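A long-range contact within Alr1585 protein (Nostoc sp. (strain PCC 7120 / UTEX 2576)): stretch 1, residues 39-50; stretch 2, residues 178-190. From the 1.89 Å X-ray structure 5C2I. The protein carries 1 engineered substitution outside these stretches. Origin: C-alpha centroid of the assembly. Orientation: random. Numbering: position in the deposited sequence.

Stretch 1 (39-50) GRDHSVHLFLQF
Stretch 2, residues 178-190: EIVHREDGFILRN

Two strands, 42-50 and one that enters before Glu178 and runs to about Phe186, lie side by side and antiparallel, their axes 162° apart in direction and 4.6 Å apart at closest approach. Backbones are extended throughout (His45 at -115/118, Glu183 at -124/153), except Val180, whose -88/-19 turn marks a beta bulge. The register pairs Ser43 with Gly185, Val44 with Asp184, His45 with Glu183, Leu46 with Arg182 and Phe47 with His181; it then slips by one, setting Leu48 against Ile179 and Gln49 against Glu178, with CA-CA separations of 4.6 to 5.2 Å.

Every second residue of the first strand, from Ser43 to Gln49, spends both backbone polar groups on its neighbour. Ser43 N donates to Gly185 O at 3.0 Å, while the return bond, Gly185 N to Ser43 O at 2.9 Å, is bent to 125° and weak. His45 N to Glu183 O (2.9 Å) and Glu183 N to His45 O (3.0 Å) form a straighter pair. At the bulge the exchange is split: Phe47 N donates to His181 O at 2.9 Å, but Phe47 O receives Val180 N at 2.8 Å. Gln49 N to Glu178 O (3.0 Å) and Glu178 N to Gln49 O (2.8 Å) restore the reciprocal pattern.

Water 1 continues the backbone pairing past the ladder, donating to Asp41 O (2.8 Å) and accepting from Ile187 N (2.9 Å); waters 2 and 3 flank the ladder itself. Water 2 joins His42 ND1 (2.7 Å) to Gly185 O (2.8 Å), and water 3 donates to Ser43 O (2.7 Å) and Asp184 OD2 (2.8 Å), giving both carbonyls a second donor.

On the face carrying Val44, Leu46 and Leu48, Arg182 (chi1 to chi3 all t) reaches along its own strand: NE bonds Asp184 OD1 and NH2 bonds Asp184 OD2, both at 2.9 Å, a two-pronged salt bridge. Asp184 balances the charge, and Val44 (t) packs CG1 over one face of the guanidinium, 3.7 Å from Arg182 NE. Leu46 and Leu48, both m,t, meet Ile179 (m,t), with Leu48 CD2 3.9 Å from Ile179 CG1.

On the other face, Phe47 (m) and His181 (t) pack obliquely, centroids 5.8 Å apart and planes at 45°. His181 NE2 donates to Glu183 OE2 at 2.6 Å. Gly185 leaves room for Ser43 (p): an ideal CB there would sit 2.9 Å from Ser43 OG. Beyond the paired ladder, Arg189 NH2 reaches Asp41 OD1 at 3.5 Å, a salt bridge with a weak hydrogen bond.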

# COMPACT_ATOMS: atom_id res chain seq x y z
N GLY A 39 20.26 10.28 -6.18
CA GLY A 39 19.22 9.25 -6.11
C GLY A 39 18.28 9.25 -4.90
O GLY A 39 17.64 8.24 -4.62
N ARG A 40 18.26 10.33 -4.11
CA ARG A 40 17.41 10.38 -2.92
C ARG A 40 16.03 10.87 -3.33
O ARG A 40 15.88 11.67 -4.26
CB ARG A 40 18.00 11.30 -1.83
CG ARG A 40 19.47 11.06 -1.44
CD ARG A 40 19.79 9.70 -0.83
NE ARG A 40 21.24 9.68 -0.52
CZ ARG A 40 21.79 9.87 0.68
NH1 ARG A 40 21.07 10.05 1.79
NH2 ARG A 40 23.11 9.92 0.78
N ASP A 41 15.03 10.43 -2.59
CA ASP A 41 13.64 10.73 -2.94
C ASP A 41 13.16 12.14 -2.60
O ASP A 41 12.17 12.61 -3.15
CB ASP A 41 12.71 9.75 -2.24
CG ASP A 41 12.67 8.41 -2.95
OD1 ASP A 41 12.66 8.41 -4.22
OD2 ASP A 41 12.64 7.40 -2.21
N HIS A 42 13.86 12.81 -1.72
CA HIS A 42 13.44 14.14 -1.27
C HIS A 42 14.65 15.05 -1.20
O HIS A 42 15.75 14.62 -0.85
CB HIS A 42 12.79 14.06 0.10
CG HIS A 42 11.53 13.27 0.12
ND1 HIS A 42 10.32 13.80 -0.27
CD2 HIS A 42 11.30 11.97 0.43
CE1 HIS A 42 9.40 12.85 -0.24
NE2 HIS A 42 9.97 11.74 0.20
N SER A 43 14.43 16.32 -1.51
CA SER A 43 15.49 17.26 -1.37
C SER A 43 14.97 18.61 -0.93
O SER A 43 13.76 18.90 -1.03
CB SER A 43 16.25 17.37 -2.67
OG SER A 43 15.42 17.87 -3.64
N VAL A 44 15.89 19.37 -0.36
CA VAL A 44 15.61 20.77 0.03
C VAL A 44 16.65 21.62 -0.66
O VAL A 44 17.86 21.31 -0.62
CB VAL A 44 15.64 20.96 1.55
CG1 VAL A 44 15.48 22.42 1.95
CG2 VAL A 44 14.58 20.08 2.24
N HIS A 45 16.18 22.69 -1.28
CA HIS A 45 17.02 23.66 -1.95
C HIS A 45 16.87 24.98 -1.21
O HIS A 45 15.77 25.52 -1.13
CB HIS A 45 16.55 23.86 -3.39
CG HIS A 45 16.65 22.63 -4.23
ND1 HIS A 45 16.00 22.52 -5.44
CD2 HIS A 45 17.27 21.44 -4.03
CE1 HIS A 45 16.26 21.33 -5.96
NE2 HIS A 45 17.02 20.66 -5.12
N LEU A 46 17.98 25.48 -0.64
CA LEU A 46 17.99 26.77 0.06
C LEU A 46 18.85 27.76 -0.70
O LEU A 46 20.06 27.57 -0.85
CB LEU A 46 18.51 26.60 1.47
CG LEU A 46 17.88 25.57 2.36
CD1 LEU A 46 18.64 25.44 3.68
CD2 LEU A 46 16.41 25.91 2.60
N PHE A 47 18.21 28.81 -1.20
CA PHE A 47 18.91 29.86 -1.92
C PHE A 47 19.27 30.95 -0.95
O PHE A 47 18.42 31.42 -0.18
CB PHE A 47 18.04 30.43 -3.04
CG PHE A 47 17.82 29.47 -4.16
CD1 PHE A 47 16.80 28.53 -4.11
CD2 PHE A 47 18.65 29.47 -5.24
CE1 PHE A 47 16.60 27.62 -5.15
CE2 PHE A 47 18.50 28.55 -6.26
CZ PHE A 47 17.47 27.64 -6.23
N LEU A 48 20.53 31.36 -0.98
CA LEU A 48 21.08 32.24 0.01
C LEU A 48 21.58 33.53 -0.54
O LEU A 48 22.13 33.58 -1.61
CB LEU A 48 22.29 31.58 0.67
CG LEU A 48 22.09 30.18 1.19
CD1 LEU A 48 23.41 29.72 1.84
CD2 LEU A 48 20.95 30.10 2.20
N GLN A 49 21.38 34.59 0.25
CA GLN A 49 22.08 35.86 0.10
C GLN A 49 22.78 36.15 1.43
O GLN A 49 22.13 36.31 2.49
CB GLN A 49 21.13 36.99 -0.19
CG GLN A 49 21.77 38.33 -0.46
CD GLN A 49 20.71 39.38 -0.72
OE1 GLN A 49 20.40 40.17 0.13
NE2 GLN A 49 20.12 39.35 -1.90
N PHE A 50 24.10 36.19 1.37
CA PHE A 50 24.89 36.42 2.58
C PHE A 50 24.71 37.84 3.10
O PHE A 50 24.51 38.78 2.32
CB PHE A 50 26.37 36.08 2.32
CG PHE A 50 26.57 34.62 1.95
CD1 PHE A 50 26.21 33.60 2.83
CD2 PHE A 50 27.16 34.27 0.75
CE1 PHE A 50 26.38 32.26 2.49
CE2 PHE A 50 27.34 32.94 0.41
CZ PHE A 50 26.95 31.94 1.28
N GLU A 178 20.54 35.39 4.58
CA GLU A 178 19.12 35.38 4.34
C GLU A 178 18.82 34.18 3.47
O GLU A 178 19.50 33.95 2.47
CB GLU A 178 18.68 36.63 3.58
CG GLU A 178 18.93 37.94 4.32
CD GLU A 178 18.12 38.05 5.60
OE1 GLU A 178 17.04 37.43 5.66
OE2 GLU A 178 18.58 38.72 6.55
N ILE A 179 17.82 33.39 3.84
CA ILE A 179 17.33 32.36 2.95
C ILE A 179 16.27 33.05 2.10
O ILE A 179 15.18 33.34 2.60
CB ILE A 179 16.78 31.18 3.76
CG1 ILE A 179 17.91 30.52 4.57
CG2 ILE A 179 16.12 30.19 2.84
CD1 ILE A 179 17.44 29.50 5.58
N VAL A 180 16.59 33.33 0.85
CA VAL A 180 15.71 34.16 0.02
C VAL A 180 14.67 33.31 -0.69
O VAL A 180 13.66 33.83 -1.17
CB VAL A 180 16.49 35.05 -0.98
CG1 VAL A 180 17.43 35.99 -0.23
CG2 VAL A 180 17.25 34.23 -2.02
N HIS A 181 14.92 32.01 -0.79
CA HIS A 181 13.99 31.11 -1.44
C HIS A 181 14.24 29.68 -0.99
O HIS A 181 15.40 29.31 -0.73
CB HIS A 181 14.12 31.22 -2.96
CG HIS A 181 13.07 30.49 -3.69
ND1 HIS A 181 11.74 30.80 -3.55
CD2 HIS A 181 13.12 29.38 -4.46
CE1 HIS A 181 11.02 29.96 -4.28
NE2 HIS A 181 11.84 29.09 -4.83
N ARG A 182 13.16 28.89 -0.91
CA ARG A 182 13.26 27.46 -0.62
C ARG A 182 12.39 26.66 -1.58
O ARG A 182 11.25 27.05 -1.87
CB ARG A 182 12.86 27.17 0.83
CG ARG A 182 12.83 25.70 1.20
CD ARG A 182 12.56 25.44 2.69
NE ARG A 182 12.28 24.03 2.96
CZ ARG A 182 12.48 23.40 4.10
NH1 ARG A 182 13.03 24.01 5.15
NH2 ARG A 182 12.15 22.12 4.18
N GLU A 183 12.91 25.51 -1.99
CA GLU A 183 12.10 24.46 -2.59
C GLU A 183 12.27 23.15 -1.82
O GLU A 183 13.33 22.88 -1.22
CB GLU A 183 12.48 24.26 -4.06
CG GLU A 183 12.28 25.48 -4.97
CD GLU A 183 10.83 25.80 -5.27
OE1 GLU A 183 9.91 24.97 -5.05
OE2 GLU A 183 10.59 26.95 -5.76
N ASP A 184 11.22 22.32 -1.90
CA ASP A 184 11.24 20.96 -1.39
C ASP A 184 10.91 20.05 -2.57
O ASP A 184 9.75 19.86 -2.92
CB ASP A 184 10.20 20.79 -0.28
CG ASP A 184 10.64 21.42 1.03
OD1 ASP A 184 10.48 22.67 1.21
OD2 ASP A 184 11.20 20.67 1.86
N GLY A 185 11.96 19.54 -3.20
CA GLY A 185 11.85 18.70 -4.37
C GLY A 185 11.50 17.28 -4.01
O GLY A 185 11.80 16.78 -2.92
N PHE A 186 10.81 16.62 -4.93
CA PHE A 186 10.42 15.23 -4.76
C PHE A 186 10.39 14.52 -6.10
O PHE A 186 10.43 15.15 -7.16
CB PHE A 186 9.06 15.12 -4.05
CG PHE A 186 7.93 15.76 -4.80
CD1 PHE A 186 7.20 15.02 -5.73
CD2 PHE A 186 7.62 17.06 -4.61
CE1 PHE A 186 6.15 15.61 -6.42
CE2 PHE A 186 6.57 17.67 -5.30
CZ PHE A 186 5.84 16.93 -6.21
N ILE A 187 10.27 13.20 -6.04
CA ILE A 187 10.24 12.37 -7.24
C ILE A 187 8.83 11.92 -7.48
O ILE A 187 8.21 11.25 -6.65
CB ILE A 187 11.15 11.11 -7.08
CG1 ILE A 187 12.58 11.50 -6.73
CG2 ILE A 187 11.13 10.24 -8.33
CD1 ILE A 187 13.32 12.37 -7.71
N LEU A 188 8.29 12.35 -8.60
CA LEU A 188 7.01 11.93 -9.07
C LEU A 188 7.11 10.60 -9.81
O LEU A 188 8.05 10.39 -10.55
CB LEU A 188 6.50 13.03 -9.99
CG LEU A 188 5.06 13.14 -10.36
CD1 LEU A 188 4.22 13.42 -9.12
CD2 LEU A 188 4.92 14.29 -11.35
N ARG A 189 6.18 9.70 -9.52
CA ARG A 189 6.11 8.38 -10.14
C ARG A 189 4.73 8.08 -10.66
O ARG A 189 3.74 8.57 -10.15
CB ARG A 189 6.49 7.28 -9.18
CG ARG A 189 7.95 7.31 -8.84
CD ARG A 189 8.29 6.24 -7.83
NE ARG A 189 9.58 6.55 -7.25
CZ ARG A 189 10.75 6.18 -7.72
NH1 ARG A 189 10.84 5.40 -8.79
NH2 ARG A 189 11.84 6.56 -7.06
N ASN A 190 4.67 7.29 -11.72
CA ASN A 190 3.40 6.84 -12.25
C ASN A 190 3.02 5.53 -11.57
O ASN A 190 3.79 4.99 -10.76
CB ASN A 190 3.42 6.73 -13.78
CG ASN A 190 4.41 5.68 -14.28
OD1 ASN A 190 4.88 4.81 -13.55
ND2 ASN A 190 4.75 5.79 -15.57
O HOH W 1 9.64 11.51 -3.73
O HOH W 2 10.21 16.47 -0.69
O HOH W 3 11.93 18.12 0.82